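Local coordinates for protein DNMT2 (Spodoptera frugiperda, PDB 4H0N) that probably transfers a methyl group from S-adenosyl-L-methionine to a cytosine in the anticodon loop of tRNA(Asp), acts on DNA cytosines too, and binds S-adenosyl-L-homocysteine, at residues N69-L74 / V112-M117; Y101-L106 / I133-E138; N140-E145 / L171-K176. The protein carries 3 engineered substitutions. One frame throughout, in Å; residues are numbered along the deposited sequence.

Of the parts concerned here, strand 72-75 comes first; the chain then passes through helix 99-105 before strand 114-119 returns beside it, and contact 1 closes that loop. Contact 2 opens inside it, at 101-106, and ends beyond it on helix 127-138, so contacts 1 and 2 cross. They meet where L106 packs on I115, which brings the end of segment 101-106 against strand 114-119. Contact 3 follows in series, joining the outermost strand 141-148 to the loop after strand 161-168. F141 links all three areas: its ring lies against V112 and D113 of contact 1, while its backbone N probably bonds to L136 O, in the turn that closes the helix of contact 2.

Contact 1. Residues N69-L74 / V112-M117; sequences NVDTIL and VDYILM
V112 and I73 form the apolar centre where two parallel strands begin. The CD1 methyl of I73 lies 3.8 Å from V112 CG2, the side chains crossing at about a right angle, and V70 CG2 comes alongside the same V112 methyl at 3.9 Å. On the other sheet face, L74 CD2 rests on L116 CB, 3.7 Å away. T72-Y114, I73-I115 and L74-L116 pair in register, alternating faces; beta-branched I73 and V112 suit the extended backbone and the buried face. Between the faces runs the parallel ladder: I73 N donates to Y114 O, and L116 N to I73 O, each nearly along the C=O axis. At the N-terminal end of the ladder D71 O accepts two donors, Y114 N at 2.9 Å in the carbonyl plane and D113 N from above it. The polar edge is the D71 carboxylate, whose OD2 meets the rim of the Y114 ring in plane, 3.9 Å from Y114 CE1, with the two planes 89° apart. Its OD1 takes the backbone N-H of K5 and, weakly, the T72 hydroxyl, while OD2 pairs with H4 ND1. So many donors around a buried carboxylate, beside the partly positive ring edge, would favour its ionised form, and probably make up for D113 OD2 lying 5.0 Å from D71 OD2.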
loop_
_atom_site.group_PDB
_atom_site.type_symbol
_atom_site.label_atom_id
_atom_site.label_comp_id
_atom_site.label_asym_id
_atom_site.label_seq_id
_atom_site.Cartn_x
_atom_site.Cartn_y
_atom_site.Cartn_z
ATOM N N ASN A 69 9.410 -23.858 -7.423
ATOM C CA ASN A 69 8.902 -24.575 -6.263
ATOM C C ASN A 69 8.181 -23.670 -5.265
ATOM O O ASN A 69 8.171 -23.947 -4.067
ATOM C CB ASN A 69 10.025 -25.362 -5.574
ATOM C CG ASN A 69 9.508 -26.548 -4.783
ATOM O OD1 ASN A 69 8.602 -27.255 -5.222
ATOM N ND2 ASN A 69 10.078 -26.766 -3.603
ATOM N N VAL A 70 7.573 -22.595 -5.761
ATOM C CA VAL A 70 6.791 -21.713 -4.901
ATOM C C VAL A 70 5.543 -22.431 -4.386
ATOM O O VAL A 70 4.969 -23.271 -5.083
ATOM C CB VAL A 70 6.414 -20.372 -5.602
ATOM C CG1 VAL A 70 7.342 -20.099 -6.772
ATOM C CG2 VAL A 70 4.958 -20.366 -6.060
ATOM N N ASP A 71 5.151 -22.120 -3.154
ATOM C CA ASP A 71 3.947 -22.687 -2.557
ATOM C C ASP A 71 3.048 -21.559 -2.093
ATOM O O ASP A 71 1.905 -21.783 -1.689
ATOM C CB ASP A 71 4.295 -23.592 -1.370
ATOM C CG ASP A 71 4.928 -22.831 -0.209
ATOM O OD1 ASP A 71 5.760 -21.936 -0.458
ATOM O OD2 ASP A 71 4.596 -23.129 0.957
ATOM N N THR A 72 3.584 -20.342 -2.166
ATOM C CA THR A 72 2.942 -19.157 -1.611
ATOM C C THR A 72 3.056 -17.977 -2.564
ATOM O O THR A 72 4.147 -17.649 -3.025
ATOM C CB THR A 72 3.584 -18.761 -0.260
ATOM O OG1 THR A 72 3.477 -19.853 0.663
ATOM C CG2 THR A 72 2.907 -17.522 0.325
ATOM N N ILE A 73 1.927 -17.337 -2.854
ATOM C CA ILE A 73 1.919 -16.153 -3.708
ATOM C C ILE A 73 1.464 -14.903 -2.942
ATOM O O ILE A 73 0.410 -14.903 -2.303
ATOM C CB ILE A 73 1.041 -16.368 -4.969
ATOM C CG1 ILE A 73 1.651 -17.450 -5.865
ATOM C CG2 ILE A 73 0.883 -15.073 -5.748
ATOM C CD1 ILE A 73 0.804 -17.799 -7.062
ATOM N N LEU A 74 2.282 -13.853 -2.996
ATOM C CA LEU A 74 1.933 -12.550 -2.431
ATOM C C LEU A 74 1.783 -11.547 -3.566
ATOM O O LEU A 74 2.701 -11.357 -4.366
ATOM C CB LEU A 74 3.006 -12.075 -1.453
ATOM C CG LEU A 74 3.266 -12.983 -0.255
ATOM C CD1 LEU A 74 4.305 -12.350 0.648
ATOM C CD2 LEU A 74 1.977 -13.259 0.505
ATOM N N VAL A 112 1.113 -24.289 -5.573
ATOM C CA VAL A 112 0.711 -23.128 -4.789
ATOM C C VAL A 112 -0.356 -23.458 -3.742
ATOM O O VAL A 112 -1.460 -23.886 -4.076
ATOM C CB VAL A 112 0.224 -21.989 -5.688
ATOM C CG1 VAL A 112 -0.229 -20.812 -4.844
ATOM C CG2 VAL A 112 1.335 -21.568 -6.639
ATOM N N ASP A 113 -0.007 -23.251 -2.471
ATOM C CA ASP A 113 -0.890 -23.588 -1.353
ATOM C C ASP A 113 -1.535 -22.367 -0.701
ATOM O O ASP A 113 -2.685 -22.414 -0.264
ATOM C CB ASP A 113 -0.128 -24.383 -0.288
ATOM C CG ASP A 113 0.008 -25.851 -0.638
ATOM O OD1 ASP A 113 -0.915 -26.402 -1.271
ATOM O OD2 ASP A 113 1.037 -26.456 -0.272
ATOM N N TYR A 114 -0.787 -21.278 -0.621
ATOM C CA TYR A 114 -1.273 -20.098 0.062
ATOM C C TYR A 114 -1.215 -18.881 -0.846
ATOM O O TYR A 114 -0.199 -18.619 -1.484
ATOM C CB TYR A 114 -0.442 -19.841 1.316
ATOM C CG TYR A 114 -0.223 -21.062 2.178
ATOM C CD1 TYR A 114 0.897 -21.865 2.003
ATOM C CD2 TYR A 114 -1.125 -21.401 3.181
ATOM C CE1 TYR A 114 1.112 -22.979 2.798
ATOM C CE2 TYR A 114 -0.918 -22.512 3.981
ATOM C CZ TYR A 114 0.200 -23.298 3.785
ATOM O OH TYR A 114 0.406 -24.409 4.577
ATOM N N ILE A 115 -2.308 -18.134 -0.898
ATOM C CA ILE A 115 -2.351 -16.909 -1.682
ATOM C C ILE A 115 -2.818 -15.775 -0.793
ATOM O O ILE A 115 -3.798 -15.921 -0.065
ATOM C CB ILE A 115 -3.331 -17.034 -2.866
ATOM C CG1 ILE A 115 -2.887 -18.141 -3.820
ATOM C CG2 ILE A 115 -3.429 -15.731 -3.621
ATOM C CD1 ILE A 115 -3.849 -18.366 -4.976
ATOM N N LEU A 116 -2.106 -14.651 -0.833
ATOM C CA LEU A 116 -2.578 -13.418 -0.200
ATOM C C LEU A 116 -2.568 -12.290 -1.216
ATOM O O LEU A 116 -1.531 -11.995 -1.807
ATOM C CB LEU A 116 -1.716 -13.036 1.009
ATOM C CG LEU A 116 -2.210 -11.858 1.862
ATOM C CD1 LEU A 116 -1.796 -12.068 3.307
ATOM C CD2 LEU A 116 -1.698 -10.508 1.357
ATOM N N MET A 117 -3.720 -11.655 -1.406
ATOM C CA MET A 117 -3.811 -10.527 -2.318
ATOM C C MET A 117 -4.359 -9.274 -1.646
ATOM O O MET A 117 -5.362 -9.333 -0.940
ATOM C CB MET A 117 -4.681 -10.883 -3.521
ATOM C CG MET A 117 -5.024 -9.694 -4.409
ATOM S SD MET A 117 -6.474 -9.967 -5.444
ATOM C CE MET A 117 -7.573 -10.753 -4.273
#

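Contact 2. Residues Y101-L106 / I133-E138; sequences YLIGIL and IDKLKE. With CA (calcium ion), chain F.
The one aromatic ring here, that of Y101, has the CG2 methyl of I105 over one face, 3.7 Å above the plane and displaced toward the rim. This contact is made within segment 101-106, four residues apart, on the side turned from the partner helix; the ring itself touches I57 and Q58. A second flat group, the peptide carbonyl of I103, does face the partner, and it receives the ammonium of K135 in its own plane. The distance from K135 NZ to I103 O is 3.1 Å, with a C=O...N angle of 153°. Lysine suits this place because its long chain can be apolar at its root and charged at its tip. CG stands anti to the backbone N, and bends at chi2 (59°) and chi4 (-72°) fold the chain over the I103 carbonyl. On the way K135 CB lies 3.7 Å from I103 CG2, and K135 CG passes L106 CB at 4.0 Å, the two side chains running antiparallel. Deeper toward the sheet the contact is wholly apolar: L106 CD2 meets L136 CD2 at 3.6 Å, and L136 goes on to touch C164 and A166 of strand 161-168. At the outer end G104 O coordinates a calcium ion at 2.9 Å, and D107 OD1 completes the site. K135 NZ makes a weak hydrogen bond to D107 OD1; it is also close to G104 O, but at a poor angle for a bond. The shared D107 carboxylate probably eases the nearness of the two positive charges. Two neighbouring helices, 99-105 and 127-138, lying side by side over one face of the central sheet are a feature of the Rossmann-like, class I methyltransferase fold, in which helix 99-105 lies in the beta-alpha-beta crossover from strand 72-75 to strand 114-119.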
loop_
_atom_site.group_PDB
_atom_site.type_symbol
_atom_site.label_atom_id
_atom_site.label_comp_id
_atom_site.label_asym_id
_atom_site.label_seq_id
_atom_site.Cartn_x
_atom_site.Cartn_y
_atom_site.Cartn_z
ATOM N N TYR A 101 -4.941 -12.803 -16.303
ATOM C CA TYR A 101 -4.013 -13.863 -16.653
ATOM C C TYR A 101 -3.774 -14.806 -15.479
ATOM O O TYR A 101 -3.653 -16.018 -15.665
ATOM C CB TYR A 101 -2.686 -13.281 -17.126
ATOM C CG TYR A 101 -1.647 -14.336 -17.400
ATOM C CD1 TYR A 101 -0.580 -14.534 -16.529
ATOM C CD2 TYR A 101 -1.742 -15.151 -18.524
ATOM C CE1 TYR A 101 0.372 -15.500 -16.781
ATOM C CE2 TYR A 101 -0.794 -16.124 -18.782
ATOM C CZ TYR A 101 0.262 -16.293 -17.910
ATOM O OH TYR A 101 1.205 -17.259 -18.166
ATOM N N LEU A 102 -3.708 -14.247 -14.273
ATOM C CA LEU A 102 -3.483 -15.048 -13.073
ATOM C C LEU A 102 -4.656 -15.976 -12.795
ATOM O O LEU A 102 -4.469 -17.177 -12.607
ATOM C CB LEU A 102 -3.216 -14.154 -11.862
ATOM C CG LEU A 102 -1.942 -13.315 -11.950
ATOM C CD1 LEU A 102 -1.683 -12.594 -10.638
ATOM C CD2 LEU A 102 -0.746 -14.173 -12.345
ATOM N N ILE A 103 -5.859 -15.407 -12.774
ATOM C CA ILE A 103 -7.083 -16.175 -12.586
ATOM C C ILE A 103 -7.119 -17.366 -13.534
ATOM O O ILE A 103 -7.519 -18.470 -13.155
ATOM C CB ILE A 103 -8.326 -15.303 -12.832
ATOM C CG1 ILE A 103 -8.383 -14.166 -11.806
ATOM C CG2 ILE A 103 -9.594 -16.143 -12.789
ATOM C CD1 ILE A 103 -9.517 -13.185 -12.031
ATOM N N GLY A 104 -6.678 -17.133 -14.765
ATOM C CA GLY A 104 -6.585 -18.186 -15.753
ATOM C C GLY A 104 -5.675 -19.307 -15.302
ATOM O O GLY A 104 -6.131 -20.432 -15.150
ATOM N N ILE A 105 -4.406 -18.997 -15.051
ATOM C CA ILE A 105 -3.400 -20.021 -14.789
ATOM C C ILE A 105 -3.477 -20.655 -13.410
ATOM O O ILE A 105 -2.580 -21.406 -13.037
ATOM C CB ILE A 105 -1.959 -19.485 -14.952
ATOM C CG1 ILE A 105 -1.691 -18.356 -13.956
ATOM C CG2 ILE A 105 -1.695 -19.049 -16.385
ATOM C CD1 ILE A 105 -0.223 -18.057 -13.767
ATOM N N LEU A 106 -4.525 -20.368 -12.649
ATOM C CA LEU A 106 -4.599 -20.878 -11.283
ATOM C C LEU A 106 -4.725 -22.406 -11.205
ATOM O O LEU A 106 -4.101 -23.048 -10.359
ATOM C CB LEU A 106 -5.732 -20.199 -10.509
ATOM C CG LEU A 106 -5.653 -20.349 -8.987
ATOM C CD1 LEU A 106 -4.256 -20.009 -8.463
ATOM C CD2 LEU A 106 -6.700 -19.469 -8.330
ATOM N N ILE A 133 -12.895 -15.207 -7.135
ATOM C CA ILE A 133 -13.362 -16.069 -6.058
ATOM C C ILE A 133 -13.859 -17.385 -6.638
ATOM O O ILE A 133 -13.627 -18.464 -6.085
ATOM C CB ILE A 133 -14.509 -15.395 -5.269
ATOM C CG1 ILE A 133 -13.974 -14.213 -4.452
ATOM C CG2 ILE A 133 -15.239 -16.402 -4.383
ATOM C CD1 ILE A 133 -12.729 -14.523 -3.632
ATOM N N ASP A 134 -14.543 -17.274 -7.770
ATOM C CA ASP A 134 -15.091 -18.420 -8.474
ATOM C C ASP A 134 -13.996 -19.385 -8.918
ATOM O O ASP A 134 -14.199 -20.598 -8.936
ATOM C CB ASP A 134 -15.872 -17.945 -9.691
ATOM C CG ASP A 134 -16.550 -19.072 -10.415
ATOM O OD1 ASP A 134 -17.734 -19.330 -10.108
ATOM O OD2 ASP A 134 -15.902 -19.699 -11.282
ATOM N N LYS A 135 -12.839 -18.842 -9.282
ATOM C CA LYS A 135 -11.722 -19.675 -9.694
ATOM C C LYS A 135 -11.093 -20.354 -8.484
ATOM O O LYS A 135 -10.562 -21.456 -8.593
ATOM C CB LYS A 135 -10.669 -18.865 -10.457
ATOM C CG LYS A 135 -9.679 -19.728 -11.230
ATOM C CD LYS A 135 -10.424 -20.588 -12.243
ATOM C CE LYS A 135 -9.590 -21.754 -12.753
ATOM N NZ LYS A 135 -8.495 -21.334 -13.665
ATOM N N LEU A 136 -11.153 -19.695 -7.333
ATOM C CA LEU A 136 -10.657 -20.296 -6.098
ATOM C C LEU A 136 -11.452 -21.557 -5.724
ATOM O O LEU A 136 -10.871 -22.618 -5.482
ATOM C CB LEU A 136 -10.687 -19.290 -4.945
ATOM C CG LEU A 136 -9.756 -18.074 -5.013
ATOM C CD1 LEU A 136 -9.893 -17.231 -3.751
ATOM C CD2 LEU A 136 -8.314 -18.498 -5.209
ATOM N N LYS A 137 -12.776 -21.430 -5.681
ATOM C CA LYS A 137 -13.647 -22.548 -5.340
ATOM C C LYS A 137 -13.415 -23.721 -6.278
ATOM O O LYS A 137 -13.414 -24.873 -5.854
ATOM C CB LYS A 137 -15.116 -22.130 -5.422
ATOM C CG LYS A 137 -15.591 -21.179 -4.344
ATOM C CD LYS A 137 -17.001 -20.697 -4.668
ATOM C CE LYS A 137 -17.870 -20.604 -3.424
ATOM N NZ LYS A 137 -17.291 -19.695 -2.396
ATOM N N GLU A 138 -13.226 -23.411 -7.558
ATOM C CA GLU A 138 -13.010 -24.416 -8.590
ATOM C C GLU A 138 -11.732 -25.196 -8.339
ATOM O O GLU A 138 -11.649 -26.380 -8.666
ATOM C CB GLU A 138 -12.922 -23.740 -9.960
ATOM C CG GLU A 138 -13.988 -24.160 -10.956
ATOM C CD GLU A 138 -14.186 -23.131 -12.056
ATOM O OE1 GLU A 138 -13.210 -22.819 -12.773
ATOM O OE2 GLU A 138 -15.316 -22.621 -12.194
HETATM CA CA CA F . -6.547 -22.605 -16.993
#

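Contact 3. Residues N140-E145 / L171-K176; sequences NFIYQE and LTWPFK
Apolar contacts carry this meeting of an edge strand with the loop at 171-176, and the W173 indole is its chief element. I142 CD1 approaches the rim of the indole, near its plane, and stands 3.6 Å from W173 CE3. I142 CG1 sits in the crowded position between backbone N and carbonyl carbon (chi1 49°) and CD1 continues anti from it, so the side chain slides past the indole. Farther along the rim, W173 CZ3 and CH2 run beside the strand backbone, the former 4.3 Å from Y143 N. A broad, flat tryptophan suits the place because one edge can span several residues of an extended strand. One face of the same indole carries F175 CB, 3.4 Å above the plane and offset toward the rim. F175 in turn sends CE2 to Q144 CG, 3.9 Å away; the two side chains cross at about a right angle, and the Q144 amide is turned 81° from the ring plane.

The polar ends of Q144 and W173 find their partners outside the contact or within their own segment. Q144, bent at chi2 (65°), brings NE2 back to E145 O of its own strand at 3.1 Å, in the carbonyl plane and on a lone pair, while its OE1 accepts from R178 N. Glutamine thus offers methylenes to F175 and an amide that bridges backbone groups. W173 NE1 donates to I330 O, which helps to fix the rotation of the indole.

In the fold, strand 141-148 is outermost and runs antiparallel to strand 161-168, whose T165 and R167 also touch W173. F141, Y143 and E145 point to the other side, against helix 127-138, so that the strand lies between this helix and the loop, with helix 321-332 bordering the tryptophan.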
loop_
_atom_site.group_PDB
_atom_site.type_symbol
_atom_site.label_atom_id
_atom_site.label_comp_id
_atom_site.label_asym_id
_atom_site.label_seq_id
_atom_site.Cartn_x
_atom_site.Cartn_y
_atom_site.Cartn_z
ATOM N N ASN A 140 -10.370 -25.818 -5.442
ATOM C CA ASN A 140 -10.400 -26.292 -4.054
ATOM C C ASN A 140 -9.629 -25.407 -3.054
ATOM O O ASN A 140 -8.953 -25.896 -2.143
ATOM C CB ASN A 140 -9.975 -27.757 -3.988
ATOM C CG ASN A 140 -10.633 -28.598 -5.077
ATOM O OD1 ASN A 140 -11.831 -28.892 -5.022
ATOM N ND2 ASN A 140 -9.850 -28.981 -6.081
ATOM N N PHE A 141 -9.759 -24.096 -3.239
ATOM C CA PHE A 141 -9.231 -23.119 -2.307
ATOM C C PHE A 141 -10.329 -22.700 -1.349
ATOM O O PHE A 141 -11.500 -22.596 -1.748
ATOM C CB PHE A 141 -8.699 -21.896 -3.058
ATOM C CG PHE A 141 -7.258 -22.020 -3.467
ATOM C CD1 PHE A 141 -6.259 -21.526 -2.649
ATOM C CD2 PHE A 141 -6.897 -22.633 -4.663
ATOM C CE1 PHE A 141 -4.931 -21.634 -3.002
ATOM C CE2 PHE A 141 -5.559 -22.745 -5.026
ATOM C CZ PHE A 141 -4.576 -22.246 -4.189
ATOM N N ILE A 142 -9.963 -22.486 -0.085
ATOM C CA ILE A 142 -10.869 -21.859 0.868
ATOM C C ILE A 142 -10.306 -20.482 1.186
ATOM O O ILE A 142 -9.100 -20.261 1.064
ATOM C CB ILE A 142 -11.006 -22.664 2.150
ATOM C CG1 ILE A 142 -9.632 -23.047 2.711
ATOM C CG2 ILE A 142 -11.834 -23.913 1.893
ATOM C CD1 ILE A 142 -9.724 -23.804 4.024
ATOM N N TYR A 143 -11.160 -19.547 1.587
ATOM C CA TYR A 143 -10.739 -18.151 1.658
ATOM C C TYR A 143 -11.488 -17.299 2.676
ATOM O O TYR A 143 -12.560 -17.660 3.154
ATOM C CB TYR A 143 -10.908 -17.514 0.282
ATOM C CG TYR A 143 -12.343 -17.506 -0.188
ATOM C CD1 TYR A 143 -13.154 -16.402 0.026
ATOM C CD2 TYR A 143 -12.895 -18.611 -0.828
ATOM C CE1 TYR A 143 -14.470 -16.391 -0.394
ATOM C CE2 TYR A 143 -14.212 -18.608 -1.254
ATOM C CZ TYR A 143 -14.993 -17.495 -1.034
ATOM O OH TYR A 143 -16.301 -17.478 -1.448
ATOM N N GLN A 144 -10.901 -16.155 2.989
ATOM C CA GLN A 144 -11.599 -15.102 3.695
ATOM C C GLN A 144 -11.292 -13.752 3.039
ATOM O O GLN A 144 -10.133 -13.444 2.748
ATOM C CB GLN A 144 -11.187 -15.076 5.160
ATOM C CG GLN A 144 -11.882 -13.997 5.956
ATOM C CD GLN A 144 -13.379 -14.215 6.043
ATOM O OE1 GLN A 144 -13.851 -15.056 6.811
ATOM N NE2 GLN A 144 -14.138 -13.455 5.261
ATOM N N GLU A 145 -12.333 -12.962 2.788
ATOM C CA GLU A 145 -12.159 -11.599 2.302
ATOM C C GLU A 145 -12.194 -10.599 3.451
ATOM O O GLU A 145 -12.968 -10.750 4.393
ATOM C CB GLU A 145 -13.248 -11.245 1.294
ATOM C CG GLU A 145 -13.251 -12.106 0.053
ATOM C CD GLU A 145 -14.247 -11.624 -0.979
ATOM O OE1 GLU A 145 -15.444 -11.502 -0.641
ATOM O OE2 GLU A 145 -13.830 -11.355 -2.126
ATOM N N LEU A 171 -5.375 -28.509 3.843
ATOM C CA LEU A 171 -4.491 -28.135 4.929
ATOM C C LEU A 171 -5.386 -27.626 6.048
ATOM O O LEU A 171 -6.244 -26.773 5.820
ATOM C CB LEU A 171 -3.530 -27.039 4.467
ATOM C CG LEU A 171 -3.020 -27.185 3.029
ATOM C CD1 LEU A 171 -2.243 -25.952 2.586
ATOM C CD2 LEU A 171 -2.172 -28.441 2.881
ATOM N N THR A 172 -5.202 -28.161 7.248
ATOM C CA THR A 172 -6.069 -27.831 8.373
ATOM C C THR A 172 -5.973 -26.372 8.760
ATOM O O THR A 172 -4.934 -25.925 9.250
ATOM C CB THR A 172 -5.704 -28.648 9.607
ATOM O OG1 THR A 172 -4.281 -28.610 9.794
ATOM C CG2 THR A 172 -6.170 -30.084 9.440
ATOM N N TRP A 173 -7.069 -25.646 8.551
ATOM C CA TRP A 173 -7.133 -24.221 8.857
ATOM C C TRP A 173 -8.054 -23.935 10.040
ATOM O O TRP A 173 -9.278 -23.952 9.898
ATOM C CB TRP A 173 -7.617 -23.443 7.640
ATOM C CG TRP A 173 -7.230 -21.993 7.662
ATOM C CD1 TRP A 173 -6.257 -21.413 8.428
ATOM C CD2 TRP A 173 -7.806 -20.936 6.879
ATOM N NE1 TRP A 173 -6.195 -20.063 8.168
ATOM C CE2 TRP A 173 -7.132 -19.749 7.222
ATOM C CE3 TRP A 173 -8.828 -20.885 5.925
ATOM C CZ2 TRP A 173 -7.447 -18.524 6.644
ATOM C CZ3 TRP A 173 -9.137 -19.667 5.349
ATOM C CH2 TRP A 173 -8.450 -18.503 5.711
ATOM N N PRO A 174 -7.461 -23.657 11.211
ATOM C CA PRO A 174 -8.174 -23.378 12.461
ATOM C C PRO A 174 -9.051 -22.135 12.369
ATOM O O PRO A 174 -10.007 -22.004 13.126
ATOM C CB PRO A 174 -7.042 -23.127 13.462
ATOM C CG PRO A 174 -5.845 -23.782 12.862
ATOM C CD PRO A 174 -6.001 -23.618 11.392
ATOM N N PHE A 175 -8.728 -21.237 11.446
ATOM C CA PHE A 175 -9.448 -19.972 11.334
ATOM C C PHE A 175 -10.927 -20.143 11.001
ATOM O O PHE A 175 -11.270 -20.766 10.003
ATOM C CB PHE A 175 -8.794 -19.068 10.289
ATOM C CG PHE A 175 -9.422 -17.712 10.204
ATOM C CD1 PHE A 175 -9.221 -16.786 11.210
ATOM C CD2 PHE A 175 -10.231 -17.371 9.137
ATOM C CE1 PHE A 175 -9.802 -15.541 11.146
ATOM C CE2 PHE A 175 -10.818 -16.123 9.071
ATOM C CZ PHE A 175 -10.602 -15.208 10.075
ATOM N N LYS A 176 -11.802 -19.580 11.832
ATOM C CA LYS A 176 -13.240 -19.649 11.576
ATOM C C LYS A 176 -13.701 -18.650 10.506
ATOM O O LYS A 176 -14.227 -17.581 10.822
ATOM C CB LYS A 176 -14.037 -19.432 12.860
ATOM C CG LYS A 176 -15.491 -19.856 12.734
ATOM C CD LYS A 176 -16.301 -19.475 13.967
ATOM C CE LYS A 176 -17.545 -20.348 14.100
ATOM N NZ LYS A 176 -18.235 -20.520 12.792
#